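Local coordinates for protein LYND (PDB 4V1T) that probably uses ATP and magnesium, as a YcaO-family cyclodehydratase, to convert residues of peptide substrates into heterocycles, at residues Q709-T721 with N728-F740. Residues are numbered along the deposited sequence; the frame is centred on the assembly and turned at random.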
loop_
_atom_site.group_PDB
_atom_site.type_symbol
_atom_site.label_atom_id
_atom_site.label_comp_id
_atom_site.label_asym_id
_atom_site.label_seq_id
_atom_site.Cartn_x
_atom_site.Cartn_y
_atom_site.Cartn_z
ATOM N N GLN B 709 -6.331 -32.846 -28.554
ATOM C CA GLN B 709 -7.142 -33.612 -29.499
ATOM C C GLN B 709 -6.300 -34.573 -30.338
ATOM O O GLN B 709 -6.743 -35.679 -30.653
ATOM C CB GLN B 709 -7.903 -32.668 -30.425
ATOM C CG GLN B 709 -8.868 -33.361 -31.374
ATOM C CD GLN B 709 -9.006 -32.629 -32.689
ATOM O OE1 GLN B 709 -8.358 -32.983 -33.673
ATOM N NE2 GLN B 709 -9.848 -31.603 -32.714
ATOM N N GLN B 710 -5.097 -34.146 -30.711
ATOM C CA GLN B 710 -4.181 -35.002 -31.467
ATOM C C GLN B 710 -3.794 -36.234 -30.660
ATOM O O GLN B 710 -3.567 -37.308 -31.217
ATOM C CB GLN B 710 -2.917 -34.236 -31.866
ATOM C CG GLN B 710 -3.115 -33.268 -33.020
ATOM C CD GLN B 710 -3.404 -33.967 -34.338
ATOM O OE1 GLN B 710 -2.866 -35.038 -34.624
ATOM N NE2 GLN B 710 -4.258 -33.359 -35.148
ATOM N N ALA B 711 -3.721 -36.066 -29.343
ATOM C CA ALA B 711 -3.407 -37.165 -28.441
ATOM C C ALA B 711 -4.661 -37.955 -28.081
ATOM O O ALA B 711 -4.604 -38.861 -27.249
ATOM C CB ALA B 711 -2.734 -36.637 -27.180
ATOM N N GLY B 712 -5.787 -37.602 -28.701
ATOM C CA GLY B 712 -7.058 -38.271 -28.445
ATOM C C GLY B 712 -7.689 -37.828 -27.142
ATOM O O GLY B 712 -8.280 -38.642 -26.440
ATOM N N LEU B 713 -7.563 -36.534 -26.828
ATOM C CA LEU B 713 -8.037 -35.982 -25.559
ATOM C C LEU B 713 -8.977 -34.793 -25.764
ATOM O O LEU B 713 -8.694 -33.886 -26.550
ATOM C CB LEU B 713 -6.849 -35.548 -24.701
ATOM C CG LEU B 713 -5.864 -36.659 -24.314
ATOM C CD1 LEU B 713 -4.634 -36.081 -23.628
ATOM C CD2 LEU B 713 -6.528 -37.683 -23.415
ATOM N N GLU B 714 -10.095 -34.810 -25.044
ATOM C CA GLU B 714 -11.071 -33.720 -25.077
ATOM C C GLU B 714 -10.808 -32.733 -23.936
ATOM O O GLU B 714 -10.469 -33.136 -22.831
ATOM C CB GLU B 714 -12.489 -34.287 -24.982
ATOM C CG GLU B 714 -13.595 -33.248 -25.040
ATOM C CD GLU B 714 -14.973 -33.881 -25.057
ATOM O OE1 GLU B 714 -15.128 -34.989 -24.500
ATOM O OE2 GLU B 714 -15.899 -33.267 -25.626
ATOM N N THR B 715 -10.976 -31.442 -24.202
ATOM C CA THR B 715 -10.748 -30.411 -23.186
ATOM C C THR B 715 -12.036 -29.657 -22.851
ATOM O O THR B 715 -12.620 -29.003 -23.713
ATOM C CB THR B 715 -9.675 -29.395 -23.634
ATOM O OG1 THR B 715 -10.290 -28.334 -24.362
ATOM C CG2 THR B 715 -8.618 -30.063 -24.481
ATOM N N LEU B 716 -12.481 -29.771 -21.604
ATOM C CA LEU B 716 -13.704 -29.123 -21.149
ATOM C C LEU B 716 -13.389 -27.909 -20.286
ATOM O O LEU B 716 -12.285 -27.783 -19.765
ATOM C CB LEU B 716 -14.562 -30.102 -20.338
ATOM C CG LEU B 716 -15.129 -31.319 -21.070
ATOM C CD1 LEU B 716 -15.825 -32.253 -20.088
ATOM C CD2 LEU B 716 -16.074 -30.912 -22.192
ATOM N N VAL B 717 -14.375 -27.025 -20.135
ATOM C CA VAL B 717 -14.243 -25.863 -19.268
ATOM C C VAL B 717 -15.523 -25.611 -18.485
ATOM O O VAL B 717 -16.617 -25.627 -19.059
ATOM C CB VAL B 717 -13.930 -24.588 -20.070
ATOM C CG1 VAL B 717 -13.607 -23.447 -19.122
ATOM C CG2 VAL B 717 -12.775 -24.822 -21.028
ATOM N N ILE B 718 -15.379 -25.364 -17.184
ATOM C CA ILE B 718 -16.480 -24.855 -16.379
ATOM C C ILE B 718 -16.120 -23.475 -15.828
ATOM O O ILE B 718 -15.160 -23.310 -15.078
ATOM C CB ILE B 718 -16.881 -25.832 -15.243
ATOM C CG1 ILE B 718 -17.953 -25.209 -14.338
ATOM C CG2 ILE B 718 -15.679 -26.286 -14.441
ATOM C CD1 ILE B 718 -19.263 -24.892 -15.052
ATOM N N ASP B 719 -16.892 -22.480 -16.232
ATOM C CA ASP B 719 -16.678 -21.126 -15.774
ATOM C C ASP B 719 -17.205 -20.970 -14.349
ATOM O O ASP B 719 -18.405 -21.042 -14.111
ATOM C CB ASP B 719 -17.351 -20.126 -16.723
ATOM C CG ASP B 719 -17.090 -18.672 -16.321
ATOM O OD1 ASP B 719 -16.102 -18.416 -15.590
ATOM O OD2 ASP B 719 -17.875 -17.786 -16.731
ATOM N N GLN B 720 -16.291 -20.754 -13.411
ATOM C CA GLN B 720 -16.637 -20.565 -12.012
ATOM C C GLN B 720 -16.676 -19.086 -11.624
ATOM O O GLN B 720 -16.785 -18.754 -10.446
ATOM C CB GLN B 720 -15.619 -21.291 -11.126
ATOM C CG GLN B 720 -15.536 -22.791 -11.357
ATOM C CD GLN B 720 -14.474 -23.445 -10.499
ATOM O OE1 GLN B 720 -13.417 -22.862 -10.242
ATOM N NE2 GLN B 720 -14.746 -24.671 -10.052
ATOM N N THR B 721 -16.578 -18.202 -12.612
ATOM C CA THR B 721 -16.533 -16.762 -12.351
ATOM C C THR B 721 -17.780 -16.296 -11.606
ATOM O O THR B 721 -18.913 -16.520 -12.050
ATOM C CB THR B 721 -16.414 -15.975 -13.663
ATOM O OG1 THR B 721 -15.242 -16.398 -14.374
ATOM C CG2 THR B 721 -16.331 -14.478 -13.392
ATOM N N ASN B 728 -11.971 -13.575 -13.462
ATOM C CA ASN B 728 -12.375 -14.823 -14.084
ATOM C C ASN B 728 -11.711 -16.014 -13.427
ATOM O O ASN B 728 -10.509 -16.008 -13.192
ATOM C CB ASN B 728 -12.055 -14.807 -15.573
ATOM C CG ASN B 728 -12.851 -13.756 -16.325
ATOM O OD1 ASN B 728 -12.297 -12.784 -16.823
ATOM N ND2 ASN B 728 -14.158 -13.957 -16.414
ATOM N N VAL B 729 -12.509 -17.030 -13.121
ATOM C CA VAL B 729 -12.009 -18.281 -12.582
ATOM C C VAL B 729 -12.652 -19.442 -13.327
ATOM O O VAL B 729 -13.871 -19.461 -13.527
ATOM C CB VAL B 729 -12.295 -18.410 -11.076
ATOM C CG1 VAL B 729 -11.716 -19.717 -10.526
ATOM C CG2 VAL B 729 -11.714 -17.225 -10.325
ATOM N N VAL B 730 -11.831 -20.413 -13.725
ATOM C CA VAL B 730 -12.325 -21.602 -14.425
ATOM C C VAL B 730 -11.719 -22.876 -13.866
ATOM O O VAL B 730 -10.707 -22.844 -13.169
ATOM C CB VAL B 730 -11.993 -21.568 -15.920
ATOM C CG1 VAL B 730 -12.636 -20.364 -16.596
ATOM C CG2 VAL B 730 -10.485 -21.556 -16.118
ATOM N N LYS B 731 -12.350 -23.997 -14.184
ATOM C CA LYS B 731 -11.718 -25.294 -14.017
ATOM C C LYS B 731 -11.674 -25.950 -15.380
ATOM O O LYS B 731 -12.712 -26.161 -16.000
ATOM C CB LYS B 731 -12.467 -26.175 -13.013
ATOM C CG LYS B 731 -11.885 -27.581 -12.880
ATOM C CD LYS B 731 -12.527 -28.367 -11.746
ATOM C CE LYS B 731 -11.781 -29.673 -11.467
ATOM N NZ LYS B 731 -10.490 -29.441 -10.749
ATOM N N VAL B 732 -10.460 -26.232 -15.849
ATOM C CA VAL B 732 -10.255 -26.949 -17.095
ATOM C C VAL B 732 -10.072 -28.436 -16.803
ATOM O O VAL B 732 -9.282 -28.802 -15.934
ATOM C CB VAL B 732 -9.027 -26.430 -17.839
ATOM C CG1 VAL B 732 -8.925 -27.078 -19.202
ATOM C CG2 VAL B 732 -9.089 -24.907 -17.963
ATOM N N THR B 733 -10.797 -29.272 -17.544
ATOM C CA THR B 733 -10.742 -30.714 -17.372
ATOM C C THR B 733 -10.469 -31.405 -18.691
ATOM O O THR B 733 -11.204 -31.209 -19.652
ATOM C CB THR B 733 -12.058 -31.257 -16.785
ATOM O OG1 THR B 733 -12.204 -30.763 -15.451
ATOM C CG2 THR B 733 -12.060 -32.797 -16.747
ATOM N N VAL B 734 -9.417 -32.224 -18.715
ATOM C CA VAL B 734 -9.068 -33.030 -19.876
ATOM C C VAL B 734 -9.064 -34.502 -19.466
ATOM O O VAL B 734 -8.049 -35.019 -19.005
ATOM C CB VAL B 734 -7.703 -32.631 -20.464
ATOM C CG1 VAL B 734 -7.394 -33.459 -21.694
ATOM C CG2 VAL B 734 -7.691 -31.151 -20.843
ATOM N N PRO B 735 -10.207 -35.183 -19.616
ATOM C CA PRO B 735 -10.327 -36.569 -19.147
ATOM C C PRO B 735 -9.244 -37.486 -19.702
ATOM O O PRO B 735 -9.044 -37.533 -20.908
ATOM C CB PRO B 735 -11.703 -36.988 -19.664
ATOM C CG PRO B 735 -12.469 -35.711 -19.744
ATOM C CD PRO B 735 -11.471 -34.693 -20.195
ATOM N N GLY B 736 -8.555 -38.195 -18.810
ATOM C CA GLY B 736 -7.462 -39.082 -19.184
ATOM C C GLY B 736 -6.125 -38.581 -18.660
ATOM O O GLY B 736 -5.264 -39.366 -18.279
ATOM N N MET B 737 -5.947 -37.266 -18.628
ATOM C CA MET B 737 -4.697 -36.694 -18.135
ATOM C C MET B 737 -4.588 -36.902 -16.640
ATOM O O MET B 737 -5.574 -36.819 -15.919
ATOM C CB MET B 737 -4.591 -35.215 -18.501
ATOM C CG MET B 737 -4.387 -35.007 -20.001
ATOM S SD MET B 737 -4.098 -33.301 -20.480
ATOM C CE MET B 737 -2.420 -33.079 -19.913
ATOM N N ARG B 738 -3.372 -37.176 -16.186
ATOM C CA ARG B 738 -3.143 -37.654 -14.832
ATOM C C ARG B 738 -2.898 -36.542 -13.812
ATOM O O ARG B 738 -2.246 -35.532 -14.104
ATOM C CB ARG B 738 -1.954 -38.621 -14.824
ATOM C CG ARG B 738 -1.911 -39.588 -16.000
ATOM C CD ARG B 738 -3.162 -40.438 -16.078
ATOM N NE ARG B 738 -3.281 -41.316 -14.923
ATOM C CZ ARG B 738 -3.894 -42.490 -14.916
ATOM N NH1 ARG B 738 -4.456 -42.962 -16.014
ATOM N NH2 ARG B 738 -3.934 -43.197 -13.801
ATOM N N HIS B 739 -3.430 -36.751 -12.610
ATOM C CA HIS B 739 -3.084 -35.954 -11.448
ATOM C C HIS B 739 -1.809 -36.553 -10.881
ATOM O O HIS B 739 -1.563 -37.738 -11.081
ATOM C CB HIS B 739 -4.227 -35.985 -10.425
ATOM C CG HIS B 739 -4.240 -34.819 -9.482
ATOM N ND1 HIS B 739 -5.407 -34.298 -8.970
ATOM C CD2 HIS B 739 -3.240 -34.075 -8.957
ATOM C CE1 HIS B 739 -5.127 -33.288 -8.169
ATOM N NE2 HIS B 739 -3.819 -33.129 -8.146
ATOM N N PHE B 740 -0.986 -35.758 -10.202
ATOM C CA PHE B 740 0.219 -36.295 -9.571
ATOM C C PHE B 740 -0.063 -36.918 -8.204
ATOM O O PHE B 740 0.853 -37.148 -7.413
ATOM C CB PHE B 740 1.317 -35.223 -9.460
ATOM C CG PHE B 740 0.952 -34.014 -8.621
ATOM C CD1 PHE B 740 0.692 -34.130 -7.264
ATOM C CD2 PHE B 740 0.974 -32.750 -9.177
ATOM C CE1 PHE B 740 0.400 -33.015 -6.499
ATOM C CE2 PHE B 740 0.686 -31.628 -8.410
ATOM C CZ PHE B 740 0.394 -31.761 -7.075
#
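Strands 716-719 and 728-733 form a beta hairpin in the antiparallel sheet of the YcaO domain, with Leu-716/Thr-733 and Ile-718/Lys-731 as hydrogen-bonded pairs. Leu-716 N reaches Thr-733 O at 2.7 Å and Ile-718 N reaches Lys-731 O at 3.0 Å, each answered by a bond the other way. Strands 491-498 and 532-535 continue the sheet on either side, and the Val-729 side chain lies about 7 Å from the bound ADP. On the face Val-717 shares with Val-730, its CG1 rests diagonally on Val-730 CB (4.0 Å). On the other face Ile-718 CG2 presses on Lys-731 CB at 3.5 Å, while the lysine chain runs on to Asn-532 OD1 (hydrogen bond) and Asp-528 (salt bridge). Beyond the strands, Leu-713 lays CB on Val-734 CG1 and crosses Met-737 at about a right angle. At the other end, Asp-719 CG anti to the backbone N (chi1 -177°) brings OD1 to Thr-721 in an Asx turn, taking N from above the carboxylate plane and the hydroxyl on its syn lone pair. Thr-721 OG1 accepts Val-729 N (3.1 Å); with an alanine here, Val-729 N is likely to lose that acceptor and Asp-719 OD1 a donor. Alongside, Gln-720 N bonds Val-729 O at 2.7 Å.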